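Local coordinates for programmed cell death 6-interacting protein (Homo sapiens, PDB 5WA1) that takes part in multivesicular body biogenesis, membrane repair and cytokinesis, and binds CHMP4 proteins, including CHMP4C, through its Bro1 domain, at residues 67-75 and 88-99; 235-244 and 352-360. All blocks are in the same frame, centred on the assembly; numbering follows the deposited sequence.

Both contacts lie in the Bro1 domain, a largely helical, elongated unit. Their centres are about 37 Å apart and their nearest atoms about 14 Å, on opposite sides of the chain's centre. Both segments of contact 1 precede those of contact 2 along the chain. Contact 1 is local, pairing helix 56-75 with helix 83-97, and it is buried. Contact 2 is long-range, laying the loop segment 352-360 along helix 231-252. The C-terminal tail links the two regions: after 352-360 it runs on to residues 367-376, several of which touch segment 88-99. Contact 2 lies in the region that binds CHMP4 proteins and touches the bound peptide.

Contact 1 of 2, residues 67-75 and 88-99; sequences LSKLRRAAV and TLLRYYDQICSI
Tyr-92 and Leu-70 are the two knobs of this helix pair. The Tyr-92 ring fits among Leu-67, Leu-70, Arg-71 and Ala-74. Its CG is anti to the backbone N (chi1 177°), which sends the ring across helix 67-75. Arg-71 CA lies over one face, 4.0 Å from the ring centroid, in a CH-pi contact. Ile-96 CG1, from the same helix as the ring, sits over the opposite face, toward its rim. Leu-67 CD1 meets the ring edge at CE1 (3.9 Å), the two side chains crossing at about a right angle. Leu-70 enters a hole formed by Thr-88, Arg-91, Tyr-92 and Gln-95. Its CD2 lies over one face of the Arg-91 guanidinium, 3.8 Å from NE. The Leu-70 and Thr-88 side chains run past each other in opposite directions, CD1 touching CG2. Just beyond helix 83-97, Ile-99 CD1 meets Leu-67 CD2 tip to tip, though Ile-99 is poorly ordered. Small Ala-74 lets the backbones close in: its CA is 4.8 Å from Leu-89 CA, and its CB touches Tyr-92 CB at 3.7 Å. The helix segments cross at -137°, with axes 8.6 Å apart. Gln-95 bonds Asp-374. Glu-140 of helix 137-157 hydrogen-bonds Tyr-92 OH and forms a salt bridge with Arg-71. One carboxylate thus ties the polar ends of Arg-71 and Tyr-92 to a third helix, and its charge probably offsets that of the buried arginine.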
loop_
_atom_site.group_PDB
_atom_site.type_symbol
_atom_site.label_atom_id
_atom_site.label_comp_id
_atom_site.label_asym_id
_atom_site.label_seq_id
_atom_site.Cartn_x
_atom_site.Cartn_y
_atom_site.Cartn_z
ATOM N N LEU A 67 -4.115 6.091 -28.200
ATOM C CA LEU A 67 -4.342 6.474 -26.812
ATOM C C LEU A 67 -5.709 6.007 -26.329
ATOM O O LEU A 67 -5.846 5.536 -25.193
ATOM C CB LEU A 67 -4.206 7.985 -26.643
ATOM C CG LEU A 67 -4.498 8.407 -25.197
ATOM C CD1 LEU A 67 -3.522 7.739 -24.228
ATOM C CD2 LEU A 67 -4.485 9.912 -25.034
ATOM N N SER A 68 -6.731 6.139 -27.175
ATOM C CA SER A 68 -8.052 5.631 -26.820
ATOM C C SER A 68 -8.010 4.121 -26.626
ATOM O O SER A 68 -8.630 3.586 -25.697
ATOM C CB SER A 68 -9.072 6.010 -27.902
ATOM O OG SER A 68 -10.399 5.892 -27.400
ATOM N N LYS A 69 -7.282 3.419 -27.502
ATOM C CA LYS A 69 -7.087 1.985 -27.333
ATOM C C LYS A 69 -6.386 1.683 -26.018
ATOM O O LYS A 69 -6.769 0.751 -25.300
ATOM C CB LYS A 69 -6.286 1.436 -28.513
ATOM C CG LYS A 69 -5.807 0.001 -28.365
ATOM C CD LYS A 69 -5.048 -0.424 -29.623
ATOM C CE LYS A 69 -4.420 -1.802 -29.481
ATOM N NZ LYS A 69 -3.699 -2.201 -30.725
ATOM N N LEU A 70 -5.372 2.483 -25.675
ATOM C CA LEU A 70 -4.637 2.270 -24.433
ATOM C C LEU A 70 -5.536 2.457 -23.220
ATOM O O LEU A 70 -5.409 1.724 -22.233
ATOM C CB LEU A 70 -3.432 3.210 -24.359
ATOM C CG LEU A 70 -2.649 3.221 -23.036
ATOM C CD1 LEU A 70 -2.154 1.821 -22.694
ATOM C CD2 LEU A 70 -1.486 4.205 -23.094
ATOM N N ARG A 71 -6.454 3.429 -23.271
ATOM C CA ARG A 71 -7.369 3.622 -22.151
ATOM C C ARG A 71 -8.245 2.393 -21.949
ATOM O O ARG A 71 -8.436 1.932 -20.820
ATOM C CB ARG A 71 -8.240 4.867 -22.365
ATOM C CG ARG A 71 -9.122 5.150 -21.153
ATOM C CD ARG A 71 -10.059 6.338 -21.321
ATOM N NE ARG A 71 -10.509 6.799 -20.009
ATOM C CZ ARG A 71 -11.594 6.352 -19.384
ATOM N NH1 ARG A 71 -11.914 6.830 -18.186
ATOM N NH2 ARG A 71 -12.373 5.442 -19.957
ATOM N N ARG A 72 -8.801 1.856 -23.042
ATOM C CA ARG A 72 -9.631 0.662 -22.932
ATOM C C ARG A 72 -8.853 -0.497 -22.312
ATOM O O ARG A 72 -9.391 -1.240 -21.481
ATOM C CB ARG A 72 -10.181 0.273 -24.305
ATOM C CG ARG A 72 -11.125 1.308 -24.918
ATOM C CD ARG A 72 -11.869 0.747 -26.128
ATOM N NE ARG A 72 -10.988 0.503 -27.268
ATOM C CZ ARG A 72 -10.717 1.399 -28.212
ATOM N NH1 ARG A 72 -11.260 2.609 -28.158
ATOM N NH2 ARG A 72 -9.902 1.088 -29.212
ATOM N N ALA A 73 -7.581 -0.652 -22.685
ATOM C CA ALA A 73 -6.776 -1.729 -22.112
ATOM C C ALA A 73 -6.413 -1.468 -20.650
ATOM O O ALA A 73 -6.270 -2.418 -19.871
ATOM C CB ALA A 73 -5.513 -1.934 -22.945
ATOM N N ALA A 74 -6.252 -0.204 -20.252
ATOM C CA ALA A 74 -5.822 0.104 -18.890
ATOM C C ALA A 74 -6.967 0.103 -17.886
ATOM O O ALA A 74 -6.773 -0.297 -16.733
ATOM C CB ALA A 74 -5.118 1.465 -18.839
ATOM N N VAL A 75 -8.158 0.565 -18.276
ATOM C CA VAL A 75 -9.240 0.749 -17.321
ATOM C C VAL A 75 -10.553 0.129 -17.771
ATOM O O VAL A 75 -11.557 0.264 -17.069
ATOM C CB VAL A 75 -9.446 2.243 -16.977
ATOM C CG1 VAL A 75 -8.213 2.797 -16.252
ATOM C CG2 VAL A 75 -9.753 3.059 -18.218
ATOM N N THR A 88 0.552 -1.651 -18.081
ATOM C CA THR A 88 -0.398 -0.967 -18.953
ATOM C C THR A 88 -1.053 0.208 -18.237
ATOM O O THR A 88 -1.178 1.304 -18.800
ATOM C CB THR A 88 -1.454 -1.950 -19.457
ATOM O OG1 THR A 88 -0.814 -3.000 -20.189
ATOM C CG2 THR A 88 -2.450 -1.236 -20.367
ATOM N N LEU A 89 -1.470 0.002 -16.986
ATOM C CA LEU A 89 -1.977 1.110 -16.184
ATOM C C LEU A 89 -0.917 2.189 -16.014
ATOM O O LEU A 89 -1.194 3.380 -16.194
ATOM C CB LEU A 89 -2.438 0.599 -14.816
ATOM C CG LEU A 89 -3.945 0.467 -14.651
ATOM C CD1 LEU A 89 -4.271 -0.186 -13.324
ATOM C CD2 LEU A 89 -4.609 1.835 -14.770
ATOM N N LEU A 90 0.300 1.786 -15.628
ATOM C CA LEU A 90 1.381 2.749 -15.448
ATOM C C LEU A 90 1.645 3.517 -16.734
ATOM O O LEU A 90 1.819 4.742 -16.715
ATOM C CB LEU A 90 2.649 2.035 -14.997
ATOM C CG LEU A 90 2.551 1.345 -13.638
ATOM C CD1 LEU A 90 3.853 0.631 -13.331
ATOM C CD2 LEU A 90 2.204 2.353 -12.564
ATOM N N ARG A 91 1.681 2.807 -17.863
ATOM C CA ARG A 91 1.904 3.467 -19.142
ATOM C C ARG A 91 0.803 4.478 -19.437
ATOM O O ARG A 91 1.080 5.590 -19.907
ATOM C CB ARG A 91 1.996 2.430 -20.260
ATOM C CG ARG A 91 2.210 3.053 -21.636
ATOM C CD ARG A 91 1.987 2.057 -22.767
ATOM N NE ARG A 91 1.886 2.739 -24.056
ATOM C CZ ARG A 91 1.521 2.154 -25.192
ATOM N NH1 ARG A 91 1.220 0.861 -25.212
ATOM N NH2 ARG A 91 1.452 2.865 -26.310
ATOM N N TYR A 92 -0.452 4.118 -19.161
ATOM C CA TYR A 92 -1.541 5.045 -19.449
ATOM C C TYR A 92 -1.482 6.269 -18.539
ATOM O O TYR A 92 -1.811 7.377 -18.979
ATOM C CB TYR A 92 -2.890 4.326 -19.338
ATOM C CG TYR A 92 -4.089 5.219 -19.554
ATOM C CD1 TYR A 92 -4.326 5.810 -20.793
ATOM C CD2 TYR A 92 -4.983 5.479 -18.521
ATOM C CE1 TYR A 92 -5.417 6.635 -20.995
ATOM C CE2 TYR A 92 -6.083 6.309 -18.715
ATOM C CZ TYR A 92 -6.292 6.883 -19.954
ATOM O OH TYR A 92 -7.376 7.705 -20.161
ATOM N N TYR A 93 -1.039 6.105 -17.287
ATOM C CA TYR A 93 -0.838 7.268 -16.427
ATOM C C TYR A 93 0.258 8.175 -16.970
ATOM O O TYR A 93 0.101 9.401 -16.991
ATOM C CB TYR A 93 -0.499 6.831 -14.996
ATOM C CG TYR A 93 -0.306 8.001 -14.063
ATOM C CD1 TYR A 93 -1.396 8.681 -13.540
ATOM C CD2 TYR A 93 0.969 8.438 -13.714
ATOM C CE1 TYR A 93 -1.228 9.757 -12.687
ATOM C CE2 TYR A 93 1.147 9.513 -12.856
ATOM C CZ TYR A 93 0.046 10.167 -12.347
ATOM O OH TYR A 93 0.215 11.240 -11.499
ATOM N N ASP A 94 1.376 7.594 -17.413
ATOM C CA ASP A 94 2.439 8.399 -18.009
ATOM C C ASP A 94 1.938 9.159 -19.230
ATOM O O ASP A 94 2.284 10.329 -19.425
ATOM C CB ASP A 94 3.625 7.515 -18.397
ATOM C CG ASP A 94 4.433 7.049 -17.201
ATOM O OD1 ASP A 94 4.246 7.604 -16.097
ATOM O OD2 ASP A 94 5.265 6.132 -17.371
ATOM N N GLN A 95 1.121 8.513 -20.061
ATOM C CA GLN A 95 0.695 9.148 -21.301
ATOM C C GLN A 95 -0.203 10.347 -21.022
ATOM O O GLN A 95 -0.028 11.410 -21.628
ATOM C CB GLN A 95 -0.008 8.128 -22.196
ATOM C CG GLN A 95 -0.101 8.549 -23.658
ATOM C CD GLN A 95 1.251 8.878 -24.257
ATOM O OE1 GLN A 95 1.967 7.995 -24.736
ATOM N NE2 GLN A 95 1.609 10.158 -24.234
ATOM N N ILE A 96 -1.140 10.210 -20.082
ATOM C CA ILE A 96 -2.053 11.304 -19.761
ATOM C C ILE A 96 -1.297 12.490 -19.167
ATOM O O ILE A 96 -1.554 13.649 -19.522
ATOM C CB ILE A 96 -3.162 10.810 -18.819
ATOM C CG1 ILE A 96 -3.960 9.683 -19.483
ATOM C CG2 ILE A 96 -4.071 11.956 -18.418
ATOM C CD1 ILE A 96 -4.700 10.096 -20.729
ATOM N N CYS A 97 -0.360 12.230 -18.252
ATOM C CA CYS A 97 0.431 13.327 -17.703
ATOM C C CYS A 97 1.195 14.060 -18.802
ATOM O O CYS A 97 1.282 15.293 -18.790
ATOM C CB CYS A 97 1.383 12.803 -16.632
ATOM S SG CYS A 97 0.522 12.094 -15.213
ATOM N N SER A 98 1.723 13.322 -19.782
ATOM C CA SER A 98 2.511 13.905 -20.864
ATOM C C SER A 98 1.671 14.658 -21.887
ATOM O O SER A 98 2.236 15.224 -22.829
ATOM C CB SER A 98 3.308 12.808 -21.578
ATOM O OG SER A 98 4.373 12.339 -20.779
ATOM N N ILE A 99 0.350 14.689 -21.727
ATOM C CA ILE A 99 -0.535 15.265 -22.719
ATOM C C ILE A 99 -1.203 16.547 -22.234
ATOM O O ILE A 99 -1.502 17.422 -23.056
ATOM C CB ILE A 99 -1.586 14.216 -23.143
ATOM C CG1 ILE A 99 -0.953 13.239 -24.131
ATOM C CG2 ILE A 99 -2.837 14.852 -23.730
ATOM C CD1 ILE A 99 -1.785 12.025 -24.395
#

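Contact 2 of 2, residues 235-244 and 352-360; sequences AKLANQAADY and PIGKATLVK
Ala-235 starts the contact, with CB against Ile-353 CG2 at 4.0 Å. One residue on, Lys-236 O accepts the Ala-356 N-H at 3.1 Å (160° at the hydrogen). Gln-240 N reaches the same oxygen from the opposite face of its carbonyl plane, so a helical carbonyl also holds the extended loop. The Lys-236 side chain runs past Gly-354. Leu-237 CD2 touches Ala-356 CB and packs tightly on Leu-358 CD2 (3.5 Å). These three residues also pack against apolar side chains of the bound peptide. At Asn-239, ND2 donates to Gly-354 O (3.0 Å). The acceptor lies in the amide plane, but the nitrogen sits above the plane of the glycine carbonyl. Gln-240 starts out trans from N to CG (chi1 178°) and then bends at chi2. This lays its side chain beside Thr-357, pointing the same way, while OE1 touches Lys-355 CB. The extended Lys-355 chain crosses Asp-243 at about a right angle; NZ makes a salt bridge to OD2 at 2.6 Å, on the syn side, somewhat out of the carboxylate plane. Tyr-244 closes the series. Its OH hydrogen-bonds Thr-357 OG1 (2.9 Å), with OG1 at the ring edge, and CE2 meets Val-359 CG2. Gln-217 of helix 202-226 also bonds Leu-237 O, Ala-356 O and Leu-358 N. Polar bonds therefore fix the loop along the helix, while Leu-237, Ala-356 and Leu-358 present an apolar surface to the CHMP4C peptide.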
loop_
_atom_site.group_PDB
_atom_site.type_symbol
_atom_site.label_atom_id
_atom_site.label_comp_id
_atom_site.label_asym_id
_atom_site.label_seq_id
_atom_site.Cartn_x
_atom_site.Cartn_y
_atom_site.Cartn_z
ATOM N N ALA A 235 13.380 -7.231 16.292
ATOM C CA ALA A 235 12.498 -6.572 17.250
ATOM C C ALA A 235 12.251 -5.117 16.866
ATOM O O ALA A 235 11.120 -4.629 16.964
ATOM C CB ALA A 235 13.085 -6.674 18.668
ATOM N N LYS A 236 13.292 -4.411 16.421
ATOM C CA LYS A 236 13.130 -3.025 15.994
ATOM C C LYS A 236 12.313 -2.900 14.705
ATOM O O LYS A 236 11.582 -1.916 14.537
ATOM C CB LYS A 236 14.506 -2.379 15.813
ATOM C CG LYS A 236 15.275 -2.225 17.116
ATOM C CD LYS A 236 16.627 -1.577 16.890
ATOM C CE LYS A 236 17.406 -1.486 18.186
ATOM N NZ LYS A 236 18.777 -0.950 17.981
ATOM N N LEU A 237 12.425 -3.861 13.786
ATOM C CA LEU A 237 11.573 -3.829 12.589
ATOM C C LEU A 237 10.112 -4.081 12.949
ATOM O O LEU A 237 9.210 -3.402 12.441
ATOM C CB LEU A 237 12.047 -4.869 11.581
ATOM C CG LEU A 237 13.450 -4.685 10.982
ATOM C CD1 LEU A 237 13.838 -5.898 10.170
ATOM C CD2 LEU A 237 13.486 -3.456 10.107
ATOM N N ALA A 238 9.862 -5.059 13.826
ATOM C CA ALA A 238 8.503 -5.320 14.283
ATOM C C ALA A 238 7.934 -4.131 15.036
ATOM O O ALA A 238 6.765 -3.771 14.854
ATOM C CB ALA A 238 8.473 -6.575 15.169
ATOM N N ASN A 239 8.739 -3.517 15.904
ATOM C CA ASN A 239 8.240 -2.395 16.691
ATOM C C ASN A 239 7.838 -1.239 15.783
ATOM O O ASN A 239 6.816 -0.574 16.009
ATOM C CB ASN A 239 9.305 -1.953 17.691
ATOM C CG ASN A 239 8.720 -1.199 18.868
ATOM O OD1 ASN A 239 7.577 -1.433 19.265
ATOM N ND2 ASN A 239 9.492 -0.278 19.420
ATOM N N GLN A 240 8.627 -0.993 14.740
ATOM C CA GLN A 240 8.284 0.063 13.794
ATOM C C GLN A 240 7.010 -0.272 13.024
ATOM O O GLN A 240 6.186 0.612 12.769
ATOM C CB GLN A 240 9.446 0.297 12.829
ATOM C CG GLN A 240 9.129 1.351 11.776
ATOM C CD GLN A 240 8.824 2.696 12.387
ATOM O OE1 GLN A 240 9.669 3.284 13.056
ATOM N NE2 GLN A 240 7.610 3.190 12.165
ATOM N N ALA A 241 6.847 -1.532 12.620
ATOM C CA ALA A 241 5.609 -1.929 11.960
ATOM C C ALA A 241 4.412 -1.723 12.875
ATOM O O ALA A 241 3.332 -1.316 12.426
ATOM C CB ALA A 241 5.699 -3.386 11.512
ATOM N N ALA A 242 4.590 -1.988 14.171
ATOM C CA ALA A 242 3.523 -1.749 15.133
ATOM C C ALA A 242 3.114 -0.287 15.140
ATOM O O ALA A 242 1.920 0.029 15.166
ATOM C CB ALA A 242 3.971 -2.199 16.539
ATOM N N ASP A 243 4.094 0.625 15.099
ATOM C CA ASP A 243 3.781 2.051 15.049
ATOM C C ASP A 243 2.966 2.405 13.807
ATOM O O ASP A 243 2.018 3.199 13.887
ATOM C CB ASP A 243 5.065 2.878 15.075
ATOM C CG ASP A 243 5.460 3.289 16.468
ATOM O OD1 ASP A 243 4.974 2.659 17.432
ATOM O OD2 ASP A 243 6.250 4.245 16.596
ATOM N N TYR A 244 3.322 1.833 12.651
ATOM C CA TYR A 244 2.593 2.146 11.418
ATOM C C TYR A 244 1.175 1.601 11.458
ATOM O O TYR A 244 0.227 2.287 11.065
ATOM C CB TYR A 244 3.317 1.561 10.200
ATOM C CG TYR A 244 4.587 2.244 9.797
ATOM C CD1 TYR A 244 4.709 3.631 9.843
ATOM C CD2 TYR A 244 5.662 1.497 9.331
ATOM C CE1 TYR A 244 5.883 4.255 9.440
ATOM C CE2 TYR A 244 6.838 2.112 8.933
ATOM C CZ TYR A 244 6.943 3.481 8.986
ATOM O OH TYR A 244 8.116 4.077 8.580
ATOM N N PRO A 352 12.546 0.856 26.479
ATOM C CA PRO A 352 11.753 0.690 25.259
ATOM C C PRO A 352 12.548 -0.013 24.175
ATOM O O PRO A 352 13.765 0.151 24.061
ATOM C CB PRO A 352 11.412 2.130 24.851
ATOM C CG PRO A 352 12.486 2.964 25.489
ATOM C CD PRO A 352 12.797 2.275 26.791
ATOM N N ILE A 353 11.844 -0.823 23.381
ATOM C CA ILE A 353 12.449 -1.381 22.178
ATOM C C ILE A 353 12.590 -0.269 21.149
ATOM O O ILE A 353 11.691 0.568 20.991
ATOM C CB ILE A 353 11.603 -2.549 21.639
ATOM C CG1 ILE A 353 11.464 -3.637 22.716
ATOM C CG2 ILE A 353 12.205 -3.112 20.357
ATOM C CD1 ILE A 353 10.416 -4.702 22.403
ATOM N N GLY A 354 13.732 -0.227 20.476
ATOM C CA GLY A 354 13.955 0.763 19.444
ATOM C C GLY A 354 13.077 0.511 18.228
ATOM O O GLY A 354 12.244 -0.395 18.188
ATOM N N LYS A 355 13.285 1.343 17.205
ATOM C CA LYS A 355 12.509 1.281 15.972
ATOM C C LYS A 355 13.443 1.445 14.785
ATOM O O LYS A 355 14.321 2.308 14.800
ATOM C CB LYS A 355 11.420 2.365 15.937
ATOM C CG LYS A 355 10.228 2.015 16.814
ATOM C CD LYS A 355 9.390 3.219 17.179
ATOM C CE LYS A 355 8.398 2.830 18.256
ATOM N NZ LYS A 355 7.672 4.011 18.795
ATOM N N ALA A 356 13.253 0.615 13.760
ATOM C CA ALA A 356 14.013 0.727 12.518
ATOM C C ALA A 356 13.056 0.702 11.335
ATOM O O ALA A 356 12.366 -0.299 11.114
ATOM C CB ALA A 356 15.040 -0.400 12.396
ATOM N N THR A 357 13.023 1.789 10.567
ATOM C CA THR A 357 12.149 1.891 9.404
ATOM C C THR A 357 12.964 1.622 8.142
ATOM O O THR A 357 13.973 2.288 7.894
ATOM C CB THR A 357 11.466 3.262 9.339
ATOM O OG1 THR A 357 10.891 3.456 8.037
ATOM C CG2 THR A 357 12.447 4.385 9.638
ATOM N N LEU A 358 12.538 0.626 7.371
ATOM C CA LEU A 358 13.176 0.242 6.119
ATOM C C LEU A 358 12.392 0.676 4.892
ATOM O O LEU A 358 12.789 0.347 3.769
ATOM C CB LEU A 358 13.366 -1.281 6.077
ATOM C CG LEU A 358 14.691 -1.831 6.615
ATOM C CD1 LEU A 358 15.792 -1.552 5.618
ATOM C CD2 LEU A 358 15.037 -1.219 7.955
ATOM N N VAL A 359 11.292 1.402 5.066
ATOM C CA VAL A 359 10.371 1.664 3.967
ATOM C C VAL A 359 10.160 3.159 3.802
ATOM O O VAL A 359 10.312 3.942 4.747
ATOM C CB VAL A 359 9.028 0.939 4.186
ATOM C CG1 VAL A 359 9.250 -0.565 4.171
ATOM C CG2 VAL A 359 8.404 1.371 5.507
ATOM N N LYS A 360 9.809 3.547 2.576
ATOM C CA LYS A 360 9.526 4.927 2.218
ATOM C C LYS A 360 8.399 4.920 1.195
ATOM O O LYS A 360 8.320 4.014 0.363
ATOM C CB LYS A 360 10.780 5.611 1.646
ATOM C CG LYS A 360 10.596 7.067 1.246
ATOM C CD LYS A 360 10.359 7.959 2.457
ATOM C CE LYS A 360 9.915 9.357 2.041
ATOM N NZ LYS A 360 9.591 10.215 3.214
#